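Local coordinates for protein ribokinase RBSK (Mycobacterium tuberculosis, PDB 3GO6) that probably phosphorylates D-ribose at O-5 with ATP and magnesium, giving D-ribose 5-phosphate for nucleotide and amino-acid synthesis or the pentose phosphate pathway, at residues V22-S27 with A71-S76; Q62-A67 with R93-G98; A66-A71 with V288-P293; V233-V238 with A278-T283; D248-V253 with R273-A278. All coordinates share one frame; numbering follows the deposited sequence.

Contact 1: V22-S27 with A71-S76; sequences VCVVGS and AQVQFS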
# COMPACT_ATOMS: atom_id res chain seq x y z
N VAL A 22 12.36 20.26 -22.06
CA VAL A 22 12.59 18.90 -21.59
C VAL A 22 11.37 18.05 -21.93
O VAL A 22 10.25 18.43 -21.59
CB VAL A 22 12.88 18.88 -20.08
CG1 VAL A 22 12.92 17.45 -19.56
CG2 VAL A 22 14.22 19.62 -19.80
N CYS A 23 11.60 16.93 -22.62
CA CYS A 23 10.54 15.93 -22.80
C CYS A 23 10.79 14.70 -21.91
O CYS A 23 11.85 14.05 -22.01
CB CYS A 23 10.44 15.50 -24.26
SG CYS A 23 9.30 14.12 -24.46
N VAL A 24 9.85 14.41 -21.01
CA VAL A 24 9.98 13.24 -20.15
C VAL A 24 9.09 12.14 -20.69
O VAL A 24 7.88 12.33 -20.85
CB VAL A 24 9.60 13.57 -18.68
CG1 VAL A 24 9.75 12.34 -17.79
CG2 VAL A 24 10.43 14.74 -18.17
N VAL A 25 9.67 10.99 -20.99
CA VAL A 25 8.88 9.84 -21.42
C VAL A 25 9.04 8.80 -20.31
O VAL A 25 10.14 8.30 -20.07
CB VAL A 25 9.36 9.28 -22.81
CG1 VAL A 25 8.65 7.96 -23.16
CG2 VAL A 25 9.12 10.30 -23.93
N GLY A 26 7.95 8.51 -19.61
CA GLY A 26 8.08 7.69 -18.40
C GLY A 26 6.79 7.44 -17.68
O GLY A 26 5.70 7.55 -18.28
N SER A 27 6.90 7.10 -16.40
CA SER A 27 5.79 6.54 -15.66
C SER A 27 5.11 7.53 -14.73
O SER A 27 5.71 8.50 -14.27
CB SER A 27 6.29 5.36 -14.84
OG SER A 27 7.38 5.81 -14.07
N ALA A 71 12.61 24.52 -16.55
CA ALA A 71 12.47 23.98 -17.89
C ALA A 71 11.02 24.10 -18.38
O ALA A 71 10.08 24.18 -17.57
CB ALA A 71 12.94 22.49 -17.96
N GLN A 72 10.85 24.12 -19.69
CA GLN A 72 9.54 23.96 -20.28
C GLN A 72 9.36 22.47 -20.56
O GLN A 72 10.09 21.90 -21.36
CB GLN A 72 9.39 24.80 -21.55
CG GLN A 72 7.93 25.21 -21.78
CD GLN A 72 7.38 26.09 -20.64
OE1 GLN A 72 7.89 27.19 -20.38
NE2 GLN A 72 6.34 25.60 -19.95
N VAL A 73 8.40 21.86 -19.89
CA VAL A 73 8.35 20.39 -19.82
C VAL A 73 7.10 19.83 -20.48
O VAL A 73 5.99 20.33 -20.27
CB VAL A 73 8.42 19.90 -18.36
CG1 VAL A 73 8.47 18.36 -18.31
CG2 VAL A 73 9.65 20.50 -17.64
N GLN A 74 7.30 18.78 -21.27
CA GLN A 74 6.23 17.91 -21.77
C GLN A 74 6.41 16.51 -21.19
O GLN A 74 7.53 15.99 -21.12
CB GLN A 74 6.30 17.82 -23.28
CG GLN A 74 5.93 19.13 -23.99
CD GLN A 74 4.43 19.43 -23.90
OE1 GLN A 74 3.60 18.56 -23.61
NE2 GLN A 74 4.08 20.68 -24.16
N PHE A 75 5.30 15.90 -20.76
CA PHE A 75 5.34 14.52 -20.28
C PHE A 75 4.59 13.63 -21.29
O PHE A 75 3.50 14.00 -21.78
CB PHE A 75 4.74 14.46 -18.87
CG PHE A 75 4.59 13.06 -18.32
CD1 PHE A 75 5.71 12.32 -17.93
CD2 PHE A 75 3.32 12.50 -18.17
CE1 PHE A 75 5.57 11.02 -17.41
CE2 PHE A 75 3.16 11.20 -17.65
CZ PHE A 75 4.29 10.45 -17.27
N SER A 76 5.20 12.50 -21.62
CA SER A 76 4.57 11.46 -22.41
C SER A 76 4.53 10.19 -21.56
O SER A 76 5.56 9.67 -21.14
CB SER A 76 5.38 11.22 -23.69
OG SER A 76 4.78 10.19 -24.47
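Val-24 O takes one hydrogen bond, from Ser-76 N, and a CA-H...O contact from Phe-75. The bond from Ser-76 N to Val-24 O is 2.8 Å and nearly straight (172° at the hydrogen). Phe-75 CA lies 3.4 Å from Val-24 O. Gln-74 O is used likewise: Val-24 N bonds to it at 2.8 Å, and the CA-H of Cys-23 also points to it. Three more backbone bonds complete the parallel ladder, from Val-22 N to Gln-72 O through to Gly-26 N to Ser-76 O.

Val-22, Val-24, Val-73 and Phe-75 share one face of the pair. Val-24 CG2 lies 4.1 Å from Val-73 CG1. Val-22 CG2 rests 3.6 Å from Ala-71 CB. Phe-75 CD1 is by Val-24 O and 4.0 Å from Val-24 CG1. Phe-75 CE1 and CZ reach Gly-26 O, CZ at 3.4 Å. Ala-63, Ala-66 and Ala-67 of helix 58-68 cover this face. Ser-27 OG bonds to Glu-152 of the ribose pocket. Between the two strands the chain passes through strands 29-35 and 50-56 of the smaller sheet and returns by that helix, an elaborated beta-alpha-beta connection at the edge of the main sheet of the PfkB fold.

Contact 2: Q62-A67 with R93-G98; sequences QAVAAA and RANAVG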
# COMPACT_ATOMS: atom_id res chain seq x y z
N GLN A 62 10.02 13.41 -12.17
CA GLN A 62 11.13 14.03 -12.88
C GLN A 62 10.66 15.22 -13.73
O GLN A 62 11.35 16.24 -13.80
CB GLN A 62 11.91 13.00 -13.71
CG GLN A 62 12.64 12.03 -12.78
CD GLN A 62 13.33 10.90 -13.46
OE1 GLN A 62 13.53 10.92 -14.66
NE2 GLN A 62 13.71 9.89 -12.67
N ALA A 63 9.48 15.09 -14.34
CA ALA A 63 8.89 16.19 -15.10
C ALA A 63 8.58 17.39 -14.19
O ALA A 63 8.88 18.54 -14.55
CB ALA A 63 7.60 15.69 -15.83
N VAL A 64 8.00 17.12 -13.03
CA VAL A 64 7.67 18.17 -12.05
C VAL A 64 8.93 18.90 -11.55
O VAL A 64 8.97 20.14 -11.48
CB VAL A 64 6.85 17.61 -10.87
CG1 VAL A 64 6.78 18.62 -9.73
CG2 VAL A 64 5.40 17.24 -11.34
N ALA A 65 9.97 18.14 -11.24
CA ALA A 65 11.25 18.73 -10.81
C ALA A 65 11.89 19.59 -11.90
O ALA A 65 12.39 20.70 -11.63
CB ALA A 65 12.22 17.64 -10.32
N ALA A 66 11.91 19.08 -13.14
CA ALA A 66 12.42 19.87 -14.26
C ALA A 66 11.64 21.18 -14.46
O ALA A 66 12.24 22.23 -14.73
CB ALA A 66 12.42 19.04 -15.55
N ALA A 67 10.31 21.12 -14.33
CA ALA A 67 9.46 22.32 -14.45
C ALA A 67 9.71 23.33 -13.32
O ALA A 67 9.87 24.54 -13.59
CB ALA A 67 7.98 21.93 -14.52
N ARG A 93 -0.72 18.99 -14.41
CA ARG A 93 -1.21 20.32 -14.83
C ARG A 93 -0.91 21.41 -13.80
O ARG A 93 -0.53 22.52 -14.17
CB ARG A 93 -2.72 20.31 -15.11
CG ARG A 93 -3.15 19.42 -16.27
CD ARG A 93 -4.62 19.80 -16.75
NE ARG A 93 -5.54 19.87 -15.61
CZ ARG A 93 -6.26 18.85 -15.13
NH1 ARG A 93 -6.20 17.65 -15.69
NH2 ARG A 93 -7.03 19.04 -14.08
N ALA A 94 -1.09 21.09 -12.52
CA ALA A 94 -0.86 22.04 -11.43
C ALA A 94 0.60 22.49 -11.38
O ALA A 94 0.91 23.56 -10.85
CB ALA A 94 -1.26 21.43 -10.08
N ASN A 95 1.49 21.67 -11.94
CA ASN A 95 2.94 21.94 -11.95
C ASN A 95 3.50 22.39 -13.29
O ASN A 95 4.72 22.36 -13.51
CB ASN A 95 3.69 20.72 -11.41
CG ASN A 95 3.55 20.59 -9.91
OD1 ASN A 95 4.17 21.34 -9.15
ND2 ASN A 95 2.71 19.66 -9.47
N ALA A 96 2.60 22.81 -14.19
CA ALA A 96 2.95 23.33 -15.53
C ALA A 96 3.60 22.31 -16.47
O ALA A 96 4.36 22.68 -17.38
CB ALA A 96 3.79 24.64 -15.44
N VAL A 97 3.29 21.03 -16.28
CA VAL A 97 3.81 19.99 -17.15
C VAL A 97 2.76 19.73 -18.22
O VAL A 97 1.60 19.42 -17.89
CB VAL A 97 4.11 18.67 -16.37
CG1 VAL A 97 4.51 17.56 -17.31
CG2 VAL A 97 5.20 18.89 -15.27
N GLY A 98 3.15 19.84 -19.48
CA GLY A 98 2.25 19.58 -20.60
C GLY A 98 1.91 18.11 -20.75
O GLY A 98 2.77 17.25 -20.54
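Val-97 and Asn-95 meet helix 58-68 just where helix 83-94 ends. That end is a Schellman motif. Ala-96 is its C-prime residue, with positive phi. Ala-96 N bonds back to Arg-93 O at 3.1 Å, and Val-97 N bonds to Leu-92 O. The turn ends the helix and leads the chain on so that both Asn-95 and Val-97 meet helix 58-68.

The apolar contacts centre on Val-97. Its CG1 lies 3.9 Å from Ala-63 CB. Its CG2 is shared more widely. It sits 4.2 Å from Ala-67 CB, and it also touches Val-64 CG2 at 4.3 Å. The two alanines are one helical turn apart, and their short side chains let the valine settle close to the helix backbone. CG2 is 3.8 Å from Ala-63 O. Val-97 also touches Leu-92 and Phe-75.

The contacts of mixed kind are made by Val-64 and Asn-95, whose side chains pass each other at a slant. Asn-95 CG and OD1 both lie against Val-64 CG1, each at 3.8 Å. Val-64 CG2 lies 3.9 Å from Asn-95 CB. The hydrogen bonds of the amide go elsewhere. ND2 bonds back to His-91 O of the last helical turn, and OD1 accepts from Arg-68 NH2. Both bonds restrain the rotation of the amide. Asn-95 contributes its backbone as well: its carbonyl O lies 3.4 Å from Ala-67 CB.

Contact 3: A66-A71 with V288-P293; sequences AARAGA and VGDCAP. With RIB (alpha-D-ribofuranose), chain C.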
# COMPACT_ATOMS: atom_id res chain seq x y z
N ALA A 66 11.91 19.08 -13.14
CA ALA A 66 12.42 19.87 -14.26
C ALA A 66 11.64 21.18 -14.46
O ALA A 66 12.24 22.23 -14.73
CB ALA A 66 12.42 19.04 -15.55
N ALA A 67 10.31 21.12 -14.33
CA ALA A 67 9.46 22.32 -14.45
C ALA A 67 9.71 23.33 -13.32
O ALA A 67 9.87 24.54 -13.59
CB ALA A 67 7.98 21.93 -14.52
N ARG A 68 9.77 22.86 -12.09
CA ARG A 68 10.11 23.74 -10.96
C ARG A 68 11.52 24.35 -11.08
O ARG A 68 11.75 25.46 -10.61
CB ARG A 68 9.92 23.04 -9.62
CG ARG A 68 8.45 22.71 -9.33
CD ARG A 68 8.29 22.12 -7.96
NE ARG A 68 6.92 21.65 -7.71
CZ ARG A 68 6.54 21.06 -6.59
NH1 ARG A 68 7.40 20.87 -5.60
NH2 ARG A 68 5.28 20.66 -6.45
N ALA A 69 12.44 23.61 -11.70
CA ALA A 69 13.80 24.10 -11.97
C ALA A 69 13.91 25.06 -13.16
O ALA A 69 15.01 25.52 -13.46
CB ALA A 69 14.78 22.92 -12.14
N GLY A 70 12.80 25.32 -13.87
CA GLY A 70 12.78 26.34 -14.93
C GLY A 70 12.68 25.84 -16.36
O GLY A 70 12.69 26.64 -17.31
N ALA A 71 12.61 24.52 -16.55
CA ALA A 71 12.47 23.98 -17.89
C ALA A 71 11.02 24.10 -18.38
O ALA A 71 10.08 24.18 -17.57
CB ALA A 71 12.94 22.49 -17.96
N VAL A 288 7.01 12.39 -1.65
CA VAL A 288 7.79 11.88 -2.75
C VAL A 288 7.57 12.77 -3.97
O VAL A 288 8.52 13.32 -4.54
CB VAL A 288 7.39 10.40 -3.04
CG1 VAL A 288 8.16 9.82 -4.22
CG2 VAL A 288 7.60 9.53 -1.79
N GLY A 289 6.30 12.93 -4.34
CA GLY A 289 5.95 13.64 -5.58
C GLY A 289 5.92 15.16 -5.49
O GLY A 289 5.85 15.84 -6.52
N ASP A 290 6.00 15.69 -4.27
CA ASP A 290 5.88 17.13 -4.08
C ASP A 290 7.10 17.78 -3.42
O ASP A 290 7.00 18.89 -2.87
CB ASP A 290 4.59 17.45 -3.32
CG ASP A 290 4.17 18.91 -3.44
OD1 ASP A 290 4.02 19.42 -4.57
OD2 ASP A 290 3.98 19.56 -2.38
N CYS A 291 8.26 17.15 -3.51
CA CYS A 291 9.44 17.65 -2.78
C CYS A 291 10.48 18.43 -3.60
O CYS A 291 11.52 18.85 -3.06
CB CYS A 291 10.12 16.48 -2.07
SG CYS A 291 10.80 15.21 -3.18
N ALA A 292 10.22 18.64 -4.89
CA ALA A 292 11.18 19.35 -5.75
C ALA A 292 11.22 20.85 -5.43
O ALA A 292 10.18 21.50 -5.34
CB ALA A 292 10.85 19.12 -7.22
N PRO A 293 12.43 21.41 -5.24
CA PRO A 293 12.54 22.81 -4.90
C PRO A 293 12.39 23.72 -6.13
O PRO A 293 12.61 23.30 -7.28
CB PRO A 293 13.96 22.91 -4.35
CG PRO A 293 14.71 21.92 -5.15
CD PRO A 293 13.75 20.76 -5.29
O5 RIB C . 11.44 7.57 -7.20
C5 RIB C . 10.21 7.46 -6.44
C4 RIB C . 9.07 7.05 -7.40
O4 RIB C . 9.29 5.69 -7.81
C3 RIB C . 7.70 7.04 -6.74
O3 RIB C . 6.92 8.23 -6.97
C2 RIB C . 7.05 5.78 -7.27
O2 RIB C . 5.85 6.07 -8.00
C1 RIB C . 8.07 5.05 -8.13
O1 RIB C . 7.83 5.24 -9.53
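Arg-68 reaches from the end of helix 58-68 to Asp-290, Ala-292 and Pro-293 of the loop 288-293. The loop starts at the sugar. Val-288 turns to the ribose, its CG1 3.4 Å from O3 of the sugar, and it is part of the ribose pocket.

Asp-290 makes the salt bridge. Its OD1 lies 2.6 Å from Arg-68 NH2, within the guanidinium plane. The guanidinium and carboxylate planes are 89° apart, and NH2 meets OD1 from above the carboxylate plane, 37° out of it. Asp-290 CG is anti to the backbone N (chi1 -163°), which sets the carboxyl carbon nearer the arginine, although the CB points away. NH2 is shared between Asp-290 OD1 and Asn-95 OD1. The backbone O of Asp-290 takes a further, weak hydrogen bond from Arg-68 NH1 at 3.4 Å.

The arginine comes from a helix C-terminus. Gly-70 ends helix 58-68 in a Schellman motif, with positive phi and with bonds from Gly-70 N to Ala-67 O and from Ala-71 N to Ala-66 O.

Cys-291 turns its side chain away, to Ala-282 and Val-285 of the magnesium site. Ala-292 returns to the arginine. Its O accepts from Arg-68 NH1 at 2.9 Å, on a lone pair and in the guanidinium plane. Its CB touches Arg-68 CD at 4.0 Å. The arginine chain is extended from CG to NE and runs beside this residue. At Pro-293 the carbonyl O rests 3.6 Å from Arg-68 CB, while the Pro-293 side chain touches Val-249, Ala-278 and Leu-281.

Contact 4: V233-V238 with A278-T283; sequences VPAPTV and AGALAT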
# COMPACT_ATOMS: atom_id res chain seq x y z
N VAL A 233 31.11 15.17 -7.17
CA VAL A 233 30.46 16.45 -6.97
C VAL A 233 29.68 16.32 -5.66
O VAL A 233 28.77 15.49 -5.58
CB VAL A 233 29.49 16.81 -8.12
CG1 VAL A 233 28.82 18.15 -7.87
CG2 VAL A 233 30.22 16.84 -9.47
N PRO A 234 30.07 17.09 -4.62
CA PRO A 234 29.39 17.05 -3.32
C PRO A 234 28.01 17.71 -3.30
O PRO A 234 27.69 18.57 -4.13
CB PRO A 234 30.35 17.81 -2.39
CG PRO A 234 31.00 18.80 -3.28
CD PRO A 234 31.23 18.01 -4.57
N ALA A 235 27.19 17.28 -2.33
CA ALA A 235 25.90 17.90 -2.07
C ALA A 235 26.01 18.73 -0.80
O ALA A 235 26.84 18.42 0.05
CB ALA A 235 24.83 16.81 -1.90
N PRO A 236 25.15 19.76 -0.63
CA PRO A 236 25.01 20.41 0.67
C PRO A 236 24.73 19.41 1.81
O PRO A 236 24.00 18.43 1.61
CB PRO A 236 23.80 21.33 0.48
CG PRO A 236 23.77 21.59 -0.99
CD PRO A 236 24.28 20.37 -1.66
N THR A 237 25.31 19.67 2.98
CA THR A 237 25.07 18.83 4.15
C THR A 237 23.72 19.20 4.74
O THR A 237 23.46 20.38 4.97
CB THR A 237 26.18 19.03 5.22
OG1 THR A 237 27.45 18.83 4.60
CG2 THR A 237 26.02 18.04 6.36
N VAL A 238 22.86 18.21 4.96
CA VAL A 238 21.53 18.46 5.53
C VAL A 238 21.15 17.39 6.55
O VAL A 238 21.69 16.28 6.54
CB VAL A 238 20.42 18.52 4.41
CG1 VAL A 238 20.68 19.67 3.41
CG2 VAL A 238 20.30 17.20 3.70
N ALA A 278 19.70 20.31 -5.44
CA ALA A 278 18.24 20.09 -5.44
C ALA A 278 17.87 18.76 -4.78
O ALA A 278 16.90 18.70 -4.02
CB ALA A 278 17.68 20.19 -6.86
N GLY A 279 18.64 17.72 -5.07
CA GLY A 279 18.47 16.42 -4.43
C GLY A 279 18.56 16.49 -2.92
O GLY A 279 17.75 15.87 -2.21
N ALA A 280 19.53 17.25 -2.42
CA ALA A 280 19.69 17.43 -0.97
C ALA A 280 18.46 18.11 -0.36
O ALA A 280 17.90 17.63 0.64
CB ALA A 280 20.97 18.24 -0.69
N LEU A 281 18.04 19.22 -0.97
CA LEU A 281 16.84 19.96 -0.57
C LEU A 281 15.60 19.07 -0.57
O LEU A 281 14.71 19.22 0.29
CB LEU A 281 16.61 21.14 -1.52
CG LEU A 281 17.57 22.32 -1.48
CD1 LEU A 281 17.14 23.39 -2.47
CD2 LEU A 281 17.70 22.92 -0.07
N ALA A 282 15.54 18.16 -1.54
CA ALA A 282 14.41 17.25 -1.68
C ALA A 282 14.31 16.30 -0.47
O ALA A 282 13.23 15.86 -0.12
CB ALA A 282 14.53 16.46 -2.99
N THR A 283 15.43 16.02 0.20
CA THR A 283 15.41 15.14 1.37
C THR A 283 14.92 15.83 2.65
O THR A 283 14.73 15.18 3.67
CB THR A 283 16.81 14.51 1.64
OG1 THR A 283 17.70 15.53 2.11
CG2 THR A 283 17.36 13.87 0.36
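Ala-280 CB is the bump that the loop 233-238 closes over. Three residues of the loop shape the hollow. Ala-235 CB stands 4.3 Å from Ala-280 CB. Pro-236 meets the methyl twice, with CD of its ring at 4.1 Å from Ala-280 CB and with its carbonyl O at 3.8 Å from the same atom. Val-238 CG1 brings up the third part of the wall, at the longer distance of 4.4 Å from Ala-280 CB. One small side chain on the helix therefore lets the loop lie close.

The loop follows strand 229-233, an edge strand of the main sheet, and leads on to helix 246-257. It packs against helix 265-282. In this PfkB-family fold the contact joins the loop to the last turn of that helix. Metal and nucleotide sites are near: Ala-282 belongs to the magnesium site, and Ala-235 lies close to Gly-221 and Cys-276, which bind ADP as seen in a structure of this protein.

Val-238 CG2 lies between its own backbone N and carbonyl carbon, with CG1 beside N (chi1 -61°). It fits against the helix end, 3.5 Å from Thr-283 OG1 and 3.9 Å from Ala-280 O. The hydroxyl is fixed there. Thr-283 OG1 is likewise between its own N and carbonyl carbon (chi1 70°), and it donates to Ala-280 O at 2.6 Å, on a lone pair. Ala-280 O also accepts from Thr-283 N.

Contact 5: D248-V253 with R273-A278; sequences DVFAGV and RRACAA. With RIB (alpha-D-ribofuranose), chain C.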
# COMPACT_ATOMS: atom_id res chain seq x y z
N ASP A 248 14.61 11.37 -8.15
CA ASP A 248 13.82 11.92 -9.27
C ASP A 248 14.03 13.41 -9.38
O ASP A 248 14.08 13.95 -10.48
CB ASP A 248 12.32 11.64 -9.07
CG ASP A 248 12.00 10.17 -9.18
OD1 ASP A 248 12.73 9.45 -9.91
OD2 ASP A 248 11.04 9.71 -8.50
N VAL A 249 14.14 14.08 -8.24
CA VAL A 249 14.46 15.52 -8.23
C VAL A 249 15.83 15.76 -8.86
O VAL A 249 15.98 16.61 -9.75
CB VAL A 249 14.37 16.14 -6.80
CG1 VAL A 249 14.83 17.61 -6.84
CG2 VAL A 249 12.92 16.07 -6.27
N PHE A 250 16.84 15.01 -8.42
CA PHE A 250 18.18 15.12 -9.02
C PHE A 250 18.10 14.98 -10.55
O PHE A 250 18.65 15.81 -11.28
CB PHE A 250 19.11 14.05 -8.40
CG PHE A 250 20.51 14.05 -8.97
CD1 PHE A 250 21.56 14.63 -8.24
CD2 PHE A 250 20.79 13.45 -10.20
CE1 PHE A 250 22.87 14.64 -8.76
CE2 PHE A 250 22.09 13.45 -10.73
CZ PHE A 250 23.14 14.05 -10.00
N ALA A 251 17.37 13.97 -11.04
CA ALA A 251 17.32 13.68 -12.48
C ALA A 251 16.61 14.78 -13.26
O ALA A 251 17.09 15.21 -14.33
CB ALA A 251 16.64 12.33 -12.72
N GLY A 252 15.48 15.26 -12.72
CA GLY A 252 14.71 16.31 -13.40
C GLY A 252 15.49 17.60 -13.47
O GLY A 252 15.49 18.30 -14.50
N VAL A 253 16.16 17.94 -12.37
CA VAL A 253 17.02 19.14 -12.34
C VAL A 253 18.24 19.01 -13.27
O VAL A 253 18.62 19.99 -13.94
CB VAL A 253 17.46 19.51 -10.90
CG1 VAL A 253 18.48 20.67 -10.91
CG2 VAL A 253 16.23 19.88 -10.10
N ARG A 273 26.21 20.23 -10.19
CA ARG A 273 26.14 20.97 -8.92
C ARG A 273 24.70 21.30 -8.54
O ARG A 273 24.31 21.14 -7.39
CB ARG A 273 26.99 22.25 -8.96
CG ARG A 273 28.48 21.94 -8.80
CD ARG A 273 29.37 23.13 -9.12
NE ARG A 273 30.77 22.75 -8.92
CZ ARG A 273 31.84 23.47 -9.29
NH1 ARG A 273 31.68 24.64 -9.91
NH2 ARG A 273 33.06 23.01 -9.03
N ARG A 274 23.93 21.79 -9.51
CA ARG A 274 22.54 22.17 -9.26
C ARG A 274 21.70 20.94 -8.92
O ARG A 274 20.88 20.98 -8.01
CB ARG A 274 21.98 22.92 -10.47
CG ARG A 274 22.62 24.32 -10.61
CD ARG A 274 22.10 25.11 -11.80
NE ARG A 274 20.71 25.51 -11.59
CZ ARG A 274 20.31 26.52 -10.83
NH1 ARG A 274 21.20 27.28 -10.19
NH2 ARG A 274 19.01 26.78 -10.70
N ALA A 275 21.91 19.85 -9.65
CA ALA A 275 21.16 18.61 -9.41
C ALA A 275 21.49 18.06 -8.01
O ALA A 275 20.59 17.63 -7.27
CB ALA A 275 21.45 17.56 -10.52
N CYS A 276 22.77 18.13 -7.63
CA CYS A 276 23.19 17.69 -6.29
C CYS A 276 22.53 18.52 -5.19
O CYS A 276 22.02 17.96 -4.22
CB CYS A 276 24.72 17.72 -6.13
SG CYS A 276 25.55 16.29 -6.84
N ALA A 277 22.51 19.84 -5.37
CA ALA A 277 21.86 20.72 -4.39
C ALA A 277 20.37 20.46 -4.29
O ALA A 277 19.82 20.41 -3.20
CB ALA A 277 22.12 22.21 -4.71
N ALA A 278 19.70 20.31 -5.44
CA ALA A 278 18.24 20.09 -5.44
C ALA A 278 17.87 18.76 -4.78
O ALA A 278 16.90 18.70 -4.02
CB ALA A 278 17.68 20.19 -6.86
O5 RIB C . 11.44 7.57 -7.20
C5 RIB C . 10.21 7.46 -6.44
C4 RIB C . 9.07 7.05 -7.40
O4 RIB C . 9.29 5.69 -7.81
C3 RIB C . 7.70 7.04 -6.74
O3 RIB C . 6.92 8.23 -6.97
C2 RIB C . 7.05 5.78 -7.27
O2 RIB C . 5.85 6.07 -8.00
C1 RIB C . 8.07 5.05 -8.13
O1 RIB C . 7.83 5.24 -9.53
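Ala-275 CB sits over the centre of the Phe-250 ring, 3.7 Å from the centroid and 12° off the ring normal. This is a CH-pi contact. The same methyl lies 3.4 Å from Phe-250 O, so it is packed against both the ring and the backbone of one residue. Cys-276 makes a sulfur-aromatic contact: its SG lies at the ring edge, in plane, 3.7 Å from Phe-250 CE1. CG anti to the backbone N (chi1 179°) starts the ring toward helix 265-282, which carries both partners.

Two valines extend the contact. Val-253 CG2 packs 3.6 Å from Ala-278 CB, and Val-249 CG1 reaches the same methyl at 3.8 Å. Val-253 CG1 lies against the backbone of Ala-275. The small alanines allow a close approach. The axes of the two helical segments come within 7.9 Å of each other and run roughly antiparallel, at 152°.

Further out, Val-214 and Thr-216 of the main sheet touch the Phe-250 ring. Arg-274 forms a salt bridge with Asp-299 of helix 295-303. Pro-293 lies against Val-249 and Ala-278.

Helix 246-257 also carries Asp-248, which faces the ribose on the side away from helix 265-282. Asn-61 donates to its OD2, and Gln-62 donates to its OD1. These bonds orient the carboxylate. OD2 accepts from O5 of the ribose at 2.5 Å. O5 is the oxygen to be phosphorylated, so this short bond is consistent with the predicted role of Asp-248 as proton acceptor.

How the contacts relate
Helix 58-68 ties three contacts together. It takes part in contacts 2 and 3 and packs on the strand pair of contact 1. The centres of contacts 2 and 3 are about 7 Å apart, and Arg-68 links them. Contacts 4 and 5 share Ala-278 on helix 265-282, with centres about 8 Å apart. Val-249 and Pro-293 join contact 5 to contact 3. Contacts 1 and 4 lie on opposite sides of the chain centre, about 23 Å apart between centres. The ribose touches Val-288 of contact 3 and Asp-248 of contact 5, and Gln-62 links contact 2 to that aspartate. Ala-282 of contact 4 is in the magnesium site, and the side chain of Cys-291 of contact 3 is about 4 Å from the magnesium.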